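Local coordinates for LanC-like protein GCR2 (Arabidopsis thaliana, PDB 3T33), which binds a zinc ion, belongs to the LanC-like family and may play a role in abscisic acid signalling, at residues 57-60 and 61-65; 67-70 and 71-75; 191-195 and 196-200; 199-202 and 203-207; 273-276 and 277-281. All coordinates share one frame; numbering follows the deposited sequence. Where two conformers were deposited one is given.

Interaction 1. Residues 57-60 and 61-65; sequences LSIK and DKVVW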
# COMPACT_ATOMS: atom_id res chain seq x y z
N LEU A 57 9.29 15.10 -7.14
CA LEU A 57 8.77 15.93 -8.25
C LEU A 57 9.41 15.53 -9.56
O LEU A 57 8.72 15.34 -10.57
CB LEU A 57 8.94 17.39 -8.01
CG LEU A 57 8.13 18.01 -6.88
CD1 LEU A 57 8.40 19.53 -6.84
CD2 LEU A 57 6.64 17.72 -6.99
N SER A 58 10.72 15.31 -9.57
CA SER A 58 11.29 14.87 -10.83
C SER A 58 10.76 13.53 -11.21
O SER A 58 10.46 13.38 -12.37
CB SER A 58 12.82 14.82 -10.88
OG SER A 58 13.39 15.72 -9.93
N ILE A 59 10.67 12.54 -10.30
CA ILE A 59 10.04 11.23 -10.70
C ILE A 59 8.60 11.46 -11.24
O ILE A 59 8.28 11.03 -12.34
CB ILE A 59 10.08 10.16 -9.58
CG1 ILE A 59 11.52 9.88 -9.17
CG2 ILE A 59 9.35 8.81 -9.97
CD1 ILE A 59 11.59 9.15 -7.80
N LYS A 60 7.78 12.15 -10.46
CA LYS A 60 6.41 12.44 -10.86
C LYS A 60 6.36 12.99 -12.28
O LYS A 60 5.57 12.52 -13.11
CB LYS A 60 5.77 13.44 -9.89
CG LYS A 60 4.37 13.88 -10.29
CD LYS A 60 3.90 15.07 -9.46
CE LYS A 60 4.29 16.38 -10.12
NZ LYS A 60 3.40 17.49 -9.71
N ASP A 61 7.20 13.98 -12.56
CA ASP A 61 7.25 14.58 -13.89
C ASP A 61 7.60 13.54 -14.95
O ASP A 61 6.97 13.48 -16.00
CB ASP A 61 8.27 15.72 -13.91
CG ASP A 61 7.71 17.02 -13.37
OD1 ASP A 61 6.58 17.00 -12.84
OD2 ASP A 61 8.39 18.06 -13.48
N LYS A 62 8.61 12.73 -14.66
CA LYS A 62 9.05 11.68 -15.58
C LYS A 62 7.91 10.71 -15.86
O LYS A 62 7.70 10.30 -17.01
CB LYS A 62 10.25 10.94 -15.01
CG LYS A 62 10.67 9.72 -15.83
CD LYS A 62 11.05 10.12 -17.25
CE LYS A 62 12.03 9.12 -17.86
NZ LYS A 62 12.04 9.19 -19.34
N VAL A 63 7.18 10.33 -14.82
CA VAL A 63 6.06 9.41 -14.95
C VAL A 63 4.92 10.02 -15.81
O VAL A 63 4.41 9.34 -16.65
CB VAL A 63 5.51 8.95 -13.57
CG1 VAL A 63 4.23 8.08 -13.76
CG2 VAL A 63 6.55 8.14 -12.83
N VAL A 64 4.56 11.28 -15.56
CA VAL A 64 3.61 12.02 -16.39
C VAL A 64 4.09 12.12 -17.84
O VAL A 64 3.29 11.90 -18.74
CB VAL A 64 3.31 13.43 -15.86
CG1 VAL A 64 2.41 14.21 -16.83
CG2 VAL A 64 2.59 13.33 -14.51
N TRP A 65 5.39 12.36 -18.06
CA TRP A 65 5.92 12.37 -19.42
C TRP A 65 5.60 11.08 -20.18
O TRP A 65 5.02 11.13 -21.25
CB TRP A 65 7.41 12.67 -19.49
CG TRP A 65 7.82 12.88 -20.90
CD1 TRP A 65 8.58 12.05 -21.69
CD2 TRP A 65 7.43 13.97 -21.74
NE1 TRP A 65 8.69 12.56 -22.95
CE2 TRP A 65 7.98 13.74 -23.01
CE3 TRP A 65 6.66 15.14 -21.53
CZ2 TRP A 65 7.80 14.63 -24.08
CZ3 TRP A 65 6.48 16.03 -22.61
CH2 TRP A 65 7.06 15.77 -23.85
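Ile59 holds CG1 anti to its carbonyl carbon (chi1 -59°), which leaves CG2 anti to the backbone N and running on toward Val63; there CG1 takes the place anti to N (chi1 174°), and CG2 faces back. The two methyls, Ile59 CG2 and Val63 CG2, meet at 4.1 Å, the side chains crossing at a slant one helical turn apart. Val63 CG2 also rests on the backbone, 3.4 Å from Ile59 O, the same oxygen that takes the hydrogen bond from Val63 N. Further i to i+4 bonds, Asp61 N to Leu57 O (2.8 Å), Lys62 N to Ser58 O and Val64 N to Lys60 O, mark a regular stretch of helix 45-69. Its apolar stripe is laid against helix 392-402, where Ile59 meets Ile392, Ala396 and Leu399, while Val64 reaches Leu91 of helix 84-98; this is helix-on-helix packing within the all-helical LanC-like fold. On another side, Lys60 leaves the backbone beside its carbonyl and kinks at chi3 (90°), so that CE passes 3.6 Å from Asp61 OD1. The charged ends stay apart, with Lys60 NZ 4.5 Å from Asp61 OD1, beyond a salt bridge. Lys60 NZ instead pairs with Asp103 and has a weak bond to Ser94 OG, while Lys62 NZ joins Glu66 one turn on. The ammonium of the buried Lys60 is thus met chiefly by a carboxylate from elsewhere in the fold, and Asp61, its exposed neighbour in sequence, probably adds only a weaker, longer-range electrostatic pull.

Interaction 2. Residues 67-70 and 71-75; sequences TWER and SGKRV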
# COMPACT_ATOMS: atom_id res chain seq x y z
N THR A 67 3.69 8.24 -19.38
CA THR A 67 2.45 7.51 -19.36
C THR A 67 1.35 8.33 -19.99
O THR A 67 0.32 7.79 -20.32
CB THR A 67 2.04 7.10 -17.90
OG1 THR A 67 1.80 8.25 -17.07
CG2 THR A 67 3.07 6.19 -17.27
N TRP A 68 1.58 9.63 -20.15
CA TRP A 68 0.56 10.52 -20.67
C TRP A 68 0.96 11.22 -21.96
O TRP A 68 0.29 11.08 -22.98
CB TRP A 68 0.18 11.56 -19.61
CG TRP A 68 -1.06 12.33 -19.95
CD1 TRP A 68 -1.16 13.68 -20.16
CD2 TRP A 68 -2.38 11.81 -20.12
NE1 TRP A 68 -2.46 14.02 -20.45
CE2 TRP A 68 -3.23 12.89 -20.43
CE3 TRP A 68 -2.93 10.52 -20.05
CZ2 TRP A 68 -4.59 12.73 -20.67
CZ3 TRP A 68 -4.29 10.36 -20.28
CH2 TRP A 68 -5.10 11.46 -20.58
N GLU A 69 2.06 11.96 -21.92
CA GLU A 69 2.49 12.77 -23.09
C GLU A 69 3.10 11.95 -24.22
O GLU A 69 2.59 11.98 -25.34
CB GLU A 69 3.36 13.99 -22.70
CG GLU A 69 2.60 15.05 -21.85
CD GLU A 69 1.63 15.89 -22.70
OE1 GLU A 69 1.77 15.86 -23.94
OE2 GLU A 69 0.73 16.58 -22.14
N ARG A 70 4.16 11.21 -23.93
CA ARG A 70 4.76 10.33 -24.93
C ARG A 70 3.67 9.48 -25.67
O ARG A 70 3.62 9.42 -26.91
CB ARG A 70 5.75 9.38 -24.26
CG ARG A 70 6.26 8.26 -25.19
CD ARG A 70 7.46 8.74 -26.00
NE ARG A 70 8.52 9.22 -25.11
CZ ARG A 70 9.50 8.45 -24.62
NH1 ARG A 70 9.59 7.16 -24.97
NH2 ARG A 70 10.41 8.97 -23.80
N SER A 71 2.81 8.83 -24.88
CA SER A 71 1.84 7.88 -25.37
C SER A 71 0.71 8.61 -26.12
O SER A 71 -0.25 7.97 -26.56
CB SER A 71 1.30 7.06 -24.18
OG SER A 71 0.41 7.84 -23.37
N GLY A 72 0.82 9.94 -26.24
CA GLY A 72 -0.18 10.79 -26.90
C GLY A 72 -1.55 10.72 -26.24
O GLY A 72 -2.56 10.74 -26.94
N LYS A 73 -1.57 10.63 -24.90
CA LYS A 73 -2.79 10.53 -24.06
C LYS A 73 -3.74 9.35 -24.36
O LYS A 73 -4.92 9.39 -24.03
CB LYS A 73 -3.57 11.87 -24.01
CG LYS A 73 -2.67 13.13 -23.91
CD LYS A 73 -3.43 14.42 -23.54
CE LYS A 73 -2.69 15.64 -24.11
NZ LYS A 73 -3.25 16.96 -23.61
N ARG A 74 -3.20 8.30 -24.96
CA ARG A 74 -3.97 7.11 -25.33
C ARG A 74 -3.93 6.10 -24.18
O ARG A 74 -2.85 5.84 -23.59
CB ARG A 74 -3.40 6.49 -26.61
CG ARG A 74 -4.22 6.74 -27.93
CD ARG A 74 -4.14 8.19 -28.47
NE ARG A 74 -4.92 9.15 -27.64
CZ ARG A 74 -6.03 9.77 -28.05
NH1 ARG A 74 -6.50 9.57 -29.29
NH2 ARG A 74 -6.66 10.62 -27.23
N VAL A 75 -5.08 5.53 -23.84
CA VAL A 75 -5.11 4.61 -22.70
C VAL A 75 -5.43 3.16 -23.06
O VAL A 75 -6.56 2.80 -23.34
CB VAL A 75 -5.97 5.15 -21.49
CG1 VAL A 75 -6.00 4.14 -20.34
CG2 VAL A 75 -5.44 6.49 -21.03
O HOH W 1 -0.72 18.18 -24.60
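Trp68 turns one face of its indole to Lys73, whose aliphatic chain, extended beyond CG, is laid across it at a slant. Lys73 CB stands almost squarely over the six-membered ring, 3.7 Å from its centroid and 14° off the ring normal, a CH-pi contact. Farther along, Lys73 CG lies nearer the rim and Lys73 CD comes to 3.3 Å from Trp68 NE1. Val75 takes a different approach: its CG2 touches CZ3 at the edge of the Trp68 ring, 4.1 Å away. What brings lysine over indole is the Schellman motif that ends helix 45-69. Gly72 enters positive phi (61°), Lys73 N bonds back to Trp68 O at 2.7 Å, and Gly72 N reaches Glu69 O at 2.8 Å, coming from well above that carbonyl's plane. A type I' turn from Ser71 to Arg74 follows, and Trp68 and Val75 both lean on Ala113 of helix 101-118. Glu69 runs alongside Lys73, pointing the same way. Their charges stay 4.3 Å apart, Glu69 OE2 to Lys73 NZ, and a water spans them, accepting from Lys73 NZ at 3.0 Å and donating to Glu69 OE2 at 3.3 Å.

Interaction 3. Residues 191-195 and 196-200; sequences ESISS and ERMRS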
# COMPACT_ATOMS: atom_id res chain seq x y z
N GLU A 191 -22.20 8.84 3.32
CA GLU A 191 -22.65 7.50 2.94
C GLU A 191 -22.91 7.54 1.43
O GLU A 191 -24.06 7.48 0.99
CB GLU A 191 -23.90 7.11 3.72
CG GLU A 191 -24.44 5.78 3.26
CD GLU A 191 -25.50 5.13 4.17
OE1 GLU A 191 -26.05 5.73 5.08
OE2 GLU A 191 -25.76 3.94 3.96
N SER A 192 -21.84 7.69 0.65
CA SER A 192 -21.94 7.86 -0.78
C SER A 192 -22.38 6.51 -1.37
O SER A 192 -23.33 6.44 -2.17
CB SER A 192 -20.59 8.33 -1.39
OG SER A 192 -20.10 9.51 -0.76
N ILE A 193 -21.65 5.46 -0.98
CA ILE A 193 -22.01 4.09 -1.21
C ILE A 193 -22.83 3.59 -0.01
O ILE A 193 -22.54 3.91 1.15
CB ILE A 193 -20.81 3.15 -1.38
CG1 ILE A 193 -19.79 3.69 -2.37
CG2 ILE A 193 -21.32 1.74 -1.88
CD1 ILE A 193 -20.37 4.01 -3.68
N SER A 194 -23.81 2.75 -0.30
CA SER A 194 -24.84 2.45 0.67
C SER A 194 -24.27 1.56 1.72
O SER A 194 -23.60 0.59 1.38
CB SER A 194 -26.03 1.74 -0.02
OG SER A 194 -26.90 1.20 0.97
N SER A 195 -24.51 1.87 3.00
CA SER A 195 -24.05 1.00 4.07
C SER A 195 -24.64 -0.44 3.97
O SER A 195 -23.91 -1.43 4.20
CB SER A 195 -24.34 1.65 5.41
OG SER A 195 -23.77 0.94 6.47
N GLU A 196 -25.91 -0.58 3.56
CA GLU A 196 -26.50 -1.96 3.32
C GLU A 196 -25.78 -2.78 2.25
O GLU A 196 -25.56 -4.02 2.40
CB GLU A 196 -27.99 -1.89 3.06
CG GLU A 196 -28.73 -3.27 2.82
CD GLU A 196 -28.60 -3.69 1.40
OE1 GLU A 196 -28.47 -2.78 0.57
OE2 GLU A 196 -28.52 -4.91 1.11
N ARG A 197 -25.34 -2.09 1.20
CA ARG A 197 -24.53 -2.72 0.16
C ARG A 197 -23.18 -3.19 0.69
O ARG A 197 -22.72 -4.28 0.36
CB ARG A 197 -24.34 -1.76 -1.01
CG ARG A 197 -25.56 -1.60 -1.90
CD ARG A 197 -26.49 -2.80 -1.78
NE ARG A 197 -26.14 -3.86 -2.72
CZ ARG A 197 -26.33 -5.16 -2.49
NH1 ARG A 197 -26.88 -5.56 -1.35
NH2 ARG A 197 -25.98 -6.05 -3.40
N MET A 198 -22.53 -2.35 1.50
CA MET A 198 -21.19 -2.69 2.04
C MET A 198 -21.34 -3.80 3.08
O MET A 198 -20.57 -4.77 3.10
CB MET A 198 -20.48 -1.45 2.63
CG MET A 198 -20.25 -0.30 1.63
SD MET A 198 -19.75 1.20 2.53
CE MET A 198 -18.15 0.69 3.11
N ARG A 199 -22.31 -3.66 3.96
CA ARG A 199 -22.60 -4.74 4.94
C ARG A 199 -22.89 -6.10 4.25
O ARG A 199 -22.37 -7.15 4.66
CB ARG A 199 -23.73 -4.31 5.85
CG ARG A 199 -24.08 -5.34 6.94
CD ARG A 199 -22.88 -5.70 7.83
NE ARG A 199 -23.20 -6.87 8.63
CZ ARG A 199 -22.41 -7.46 9.51
NH1 ARG A 199 -21.18 -7.00 9.76
NH2 ARG A 199 -22.88 -8.54 10.14
N SER A 200 -23.60 -6.06 3.13
CA SER A 200 -23.91 -7.31 2.45
C SER A 200 -22.66 -7.97 1.93
O SER A 200 -22.54 -9.18 1.94
CB SER A 200 -24.88 -7.08 1.28
OG SER A 200 -24.39 -7.86 0.20
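Ser194 is the N-cap of helix 195-212, its OG accepting from Glu196 N, and the residues flanking it form a hydrophobic staple: Ile193, just before the cap, meets Met198, four residues after it. The capping bond is weak, 3.3 Å from Glu196 N to Ser194 OG and bent to 121° at the hydrogen; the hydroxyl is carried there by a chi1 of 168°, which sets OG anti to the serine's own N. A stronger hold on the first turn comes from Glu191, whose OE2 takes Ser195 N at 2.6 Å by its anti side. In the staple, Ile193 CG2 and Met198 CG stand 4.2 Å apart, the side chains crossing at about a right angle. Both continue into the protein, Ile193 against Leu184 and Met198 against Cys181 and Leu182, so the helix start is seated on helix 174-188, with Phe157 of helix 147-158 also against Ile193. Regular helical bonding begins with Met198 N to Ser194 O (3.1 Å) and Arg199 N to Ser195 O. Outside, Arg197 packs its CG 3.9 Å from Ser194 CB, then bends at chi2 and chi3. Its guanidinium turns an edge to the Glu196 carboxylate in a salt bridge, NH1 standing 3.0 Å from Glu196 OE2.

Interaction 4. Residues 199-202 and 203-207; sequences RSVV and EEIFR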
# COMPACT_ATOMS: atom_id res chain seq x y z
N ARG A 199 -22.31 -3.66 3.96
CA ARG A 199 -22.60 -4.74 4.94
C ARG A 199 -22.89 -6.10 4.25
O ARG A 199 -22.37 -7.15 4.66
CB ARG A 199 -23.73 -4.31 5.85
CG ARG A 199 -24.08 -5.34 6.94
CD ARG A 199 -22.88 -5.70 7.83
NE ARG A 199 -23.20 -6.87 8.63
CZ ARG A 199 -22.41 -7.46 9.51
NH1 ARG A 199 -21.18 -7.00 9.76
NH2 ARG A 199 -22.88 -8.54 10.14
N SER A 200 -23.60 -6.06 3.13
CA SER A 200 -23.91 -7.31 2.45
C SER A 200 -22.66 -7.97 1.93
O SER A 200 -22.54 -9.18 1.94
CB SER A 200 -24.88 -7.08 1.28
OG SER A 200 -24.39 -7.86 0.20
N VAL A 201 -21.70 -7.17 1.47
CA VAL A 201 -20.43 -7.76 0.96
C VAL A 201 -19.64 -8.37 2.12
O VAL A 201 -19.04 -9.43 1.99
CB VAL A 201 -19.59 -6.71 0.13
CG1 VAL A 201 -18.31 -7.27 -0.41
CG2 VAL A 201 -20.42 -6.18 -0.98
N VAL A 202 -19.71 -7.70 3.27
CA VAL A 202 -19.08 -8.20 4.49
C VAL A 202 -19.67 -9.59 4.88
O VAL A 202 -18.93 -10.55 5.16
CB VAL A 202 -19.24 -7.17 5.69
CG1 VAL A 202 -18.86 -7.84 7.04
CG2 VAL A 202 -18.38 -5.89 5.44
N GLU A 203 -21.00 -9.70 4.90
CA GLU A 203 -21.64 -10.96 5.30
C GLU A 203 -21.29 -12.09 4.33
O GLU A 203 -20.93 -13.19 4.76
CB GLU A 203 -23.13 -10.78 5.49
CG GLU A 203 -23.45 -9.90 6.68
CD GLU A 203 -24.88 -9.49 6.69
OE1 GLU A 203 -25.57 -9.92 5.74
OE2 GLU A 203 -25.33 -8.75 7.62
N GLU A 204 -21.21 -11.79 3.04
CA GLU A 204 -20.75 -12.80 2.09
C GLU A 204 -19.34 -13.17 2.34
O GLU A 204 -18.93 -14.31 2.11
CB GLU A 204 -20.94 -12.36 0.65
CG GLU A 204 -20.31 -13.27 -0.43
CD GLU A 204 -20.88 -14.76 -0.53
OE1 GLU A 204 -21.98 -15.06 -0.01
OE2 GLU A 204 -20.20 -15.63 -1.16
N ILE A 205 -18.53 -12.20 2.78
CA ILE A 205 -17.16 -12.53 3.11
C ILE A 205 -17.10 -13.47 4.33
O ILE A 205 -16.33 -14.41 4.32
CB ILE A 205 -16.21 -11.24 3.19
CG1 ILE A 205 -15.94 -10.66 1.77
CG2 ILE A 205 -14.86 -11.61 3.81
CD1 ILE A 205 -15.45 -9.23 1.70
N PHE A 206 -17.87 -13.20 5.39
CA PHE A 206 -17.81 -14.08 6.59
C PHE A 206 -18.43 -15.44 6.28
O PHE A 206 -17.84 -16.48 6.58
CB PHE A 206 -18.48 -13.45 7.80
CG PHE A 206 -17.60 -12.49 8.51
CD1 PHE A 206 -16.55 -12.95 9.30
CD2 PHE A 206 -17.78 -11.12 8.36
CE1 PHE A 206 -15.71 -12.07 9.93
CE2 PHE A 206 -16.94 -10.23 8.99
CZ PHE A 206 -15.89 -10.71 9.79
N ARG A 207 -19.58 -15.43 5.60
CA ARG A 207 -20.21 -16.68 5.12
C ARG A 207 -19.23 -17.62 4.40
O ARG A 207 -19.03 -18.75 4.84
CB ARG A 207 -21.46 -16.39 4.29
CG ARG A 207 -22.28 -17.65 4.03
CD ARG A 207 -23.15 -17.59 2.74
NE ARG A 207 -22.36 -17.63 1.51
CZ ARG A 207 -21.55 -18.62 1.12
NH1 ARG A 207 -21.38 -19.70 1.88
NH2 ARG A 207 -20.89 -18.52 -0.06
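Glu203 reaches back one turn to Arg199. Its CB lies 3.8 Å from Arg199 O, the carbonyl that accepts from Glu203 N. With chi1 at -67°, Glu203 CG lies beside its own backbone N and comes 3.6 Å from both Arg199 O and Arg199 NE. The chain then runs extended, carrying CD past the arginine until OE2 takes Arg199 NE at 3.0 Å in a salt bridge. The oxygen is met on its anti side, and the donor's approach is tilted out of the carboxylate plane. Guanidinium and carboxylate planes stand at 90° to each other, and the grip is on OE2 alone; Arg199 NH2 turns to Glu252, giving the guanidinium carboxylates both along its own helix and from helix 250-265. Helix 195-212 belongs to the all-helical LanC-like fold, and its buried residues Val201, Val202, Ile205 and Phe206 face neighbouring helices. Val202 CG1 meets the ring edge of Phe206 in its plane, 3.6 Å from CE2, the two side chains lying side by side. The ring continues onto Leu243 and Val256. Val201 CG1 and Ile205 CD1 touch at 4.1 Å; beyond them Val201 leans on Arg174, and Ile205 on Ile239 and Leu243. Glu204 forms a second ion pair, with Arg207. The arginine comes side-on with two nitrogens, NE to Glu204 OE1 at 3.0 Å and NH2 to Glu204 OE2 at 3.2 Å, while Tyr168 OH also binds OE2.

Interaction 5. Residues 273-276 and 277-281; sequences YLSS and EGSKS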
# COMPACT_ATOMS: atom_id res chain seq x y z
N TYR A 273 6.32 -14.72 7.08
CA TYR A 273 4.99 -15.35 6.91
C TYR A 273 4.93 -16.14 5.58
O TYR A 273 5.49 -15.72 4.54
CB TYR A 273 3.86 -14.28 6.97
CG TYR A 273 3.63 -13.81 8.35
CD1 TYR A 273 4.51 -12.90 8.96
CD2 TYR A 273 2.57 -14.32 9.13
CE1 TYR A 273 4.31 -12.47 10.28
CE2 TYR A 273 2.38 -13.92 10.45
CZ TYR A 273 3.27 -13.00 11.02
OH TYR A 273 3.12 -12.60 12.32
N LEU A 274 4.28 -17.29 5.63
CA LEU A 274 4.05 -18.14 4.46
C LEU A 274 3.34 -17.38 3.37
O LEU A 274 2.42 -16.62 3.66
CB LEU A 274 3.16 -19.32 4.86
CG LEU A 274 3.79 -20.50 5.64
CD1 LEU A 274 4.59 -20.03 6.91
CD2 LEU A 274 2.69 -21.57 6.00
N SER A 275 3.73 -17.59 2.12
CA SER A 275 2.85 -17.17 1.04
C SER A 275 1.43 -17.84 1.04
O SER A 275 0.43 -17.16 0.86
CB SER A 275 3.54 -17.24 -0.33
OG SER A 275 3.91 -18.55 -0.69
N SER A 276 1.35 -19.15 1.29
CA SER A 276 0.07 -19.92 1.17
C SER A 276 0.17 -21.17 2.01
O SER A 276 1.29 -21.64 2.17
CB SER A 276 -0.16 -20.37 -0.26
OG SER A 276 1.04 -20.93 -0.73
N GLU A 277 -0.96 -21.70 2.48
CA GLU A 277 -1.06 -22.87 3.38
C GLU A 277 -0.18 -24.04 2.99
O GLU A 277 -0.08 -24.39 1.81
CB GLU A 277 -2.50 -23.35 3.52
CG GLU A 277 -3.29 -22.63 4.60
CD GLU A 277 -2.92 -23.06 6.01
OE1 GLU A 277 -3.69 -23.88 6.58
OE2 GLU A 277 -1.88 -22.61 6.56
N GLY A 278 0.46 -24.62 4.03
CA GLY A 278 1.66 -25.47 3.94
C GLY A 278 2.61 -25.14 2.78
O GLY A 278 2.78 -25.96 1.85
N SER A 279 3.21 -23.95 2.77
CA SER A 279 4.32 -23.71 1.83
C SER A 279 5.64 -23.97 2.56
O SER A 279 5.77 -23.65 3.74
CB SER A 279 4.32 -22.31 1.22
OG SER A 279 5.47 -22.17 0.39
N LYS A 280 6.59 -24.58 1.86
CA LYS A 280 7.80 -25.06 2.53
C LYS A 280 8.99 -24.12 2.33
O LYS A 280 10.14 -24.47 2.66
CB LYS A 280 8.14 -26.51 2.10
CG LYS A 280 7.22 -27.60 2.71
CD LYS A 280 8.02 -28.68 3.49
CE LYS A 280 7.12 -29.80 4.02
NZ LYS A 280 7.30 -31.06 3.23
N SER A 281 8.70 -22.94 1.79
CA SER A 281 9.76 -22.06 1.38
C SER A 281 9.57 -20.62 1.89
O SER A 281 8.57 -19.95 1.62
CB SER A 281 9.89 -22.09 -0.14
OG SER A 281 10.97 -21.25 -0.55
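Ser276 and Ser279 face each other across a tight reversal of the chain and, with Glu277, are the residues most buried by the contact. Ser279 directs its CB at the backbone before the bend, 3.2 Å from Ser276 O; its amide N is 3.1 Å from the same oxygen. Ser276 OG, held between its own N and carbonyl carbon (chi1 47°), makes a van der Waals contact with Ser279 CB at 4.1 Å. The hydroxyls of Ser275 and Ser279 stay apart, OG to OG 4.1 Å. Leu274 closes in from beside them, its CD2 4.0 Å from Ser279 N, so a methyl lies against the returning backbone. The reversal itself passes through Glu277 and Gly278, the glycine with a positive phi of 31° that suits a residue lacking a side chain. Glu277 points its CB away from residues 273-276 overall and bends at chi2; its OE2 is hydrogen-bonded to Tyr262 OH and has a weak bond to Trp230 NE1. Backbone hydrogen bonds between Ser275 and Trp230 and between Glu277 and Arg228 tie the bend to another loop. The side chain of Ser275 is about 11 Å from the bound zinc ion and about 9 Å from that of its ligand Cys288. The turn thus lies in the loop between helices 250-265 and 291-305, with Tyr262 of the first holding Glu277 and Val294 and Leu298 of the second receiving Tyr273.

Overall arrangement
Interaction 1 lies in the body of helix 45-69 and interaction 2 at its end and the loop beyond; they touch through a probable hydrogen bond from Arg70 N to Trp65 O. Interaction 3 likewise spans the loop before helix 195-212 and its start, and interaction 4 its body, sharing Arg199 and Ser200. The helix bodies, 1 and 4, are partly buried and join apolar i to i+4 pairs to charged groups, but the ion pairs are made within the contact only in interaction 4. The helix ends, 2 and 3, are surface contacts built on capping motifs. Interaction 5, also at the surface, is a helix-free turn with no clear hydrogen bond between its two halves; its centre lies about 38 Å from that of interaction 1, across the chain's centre.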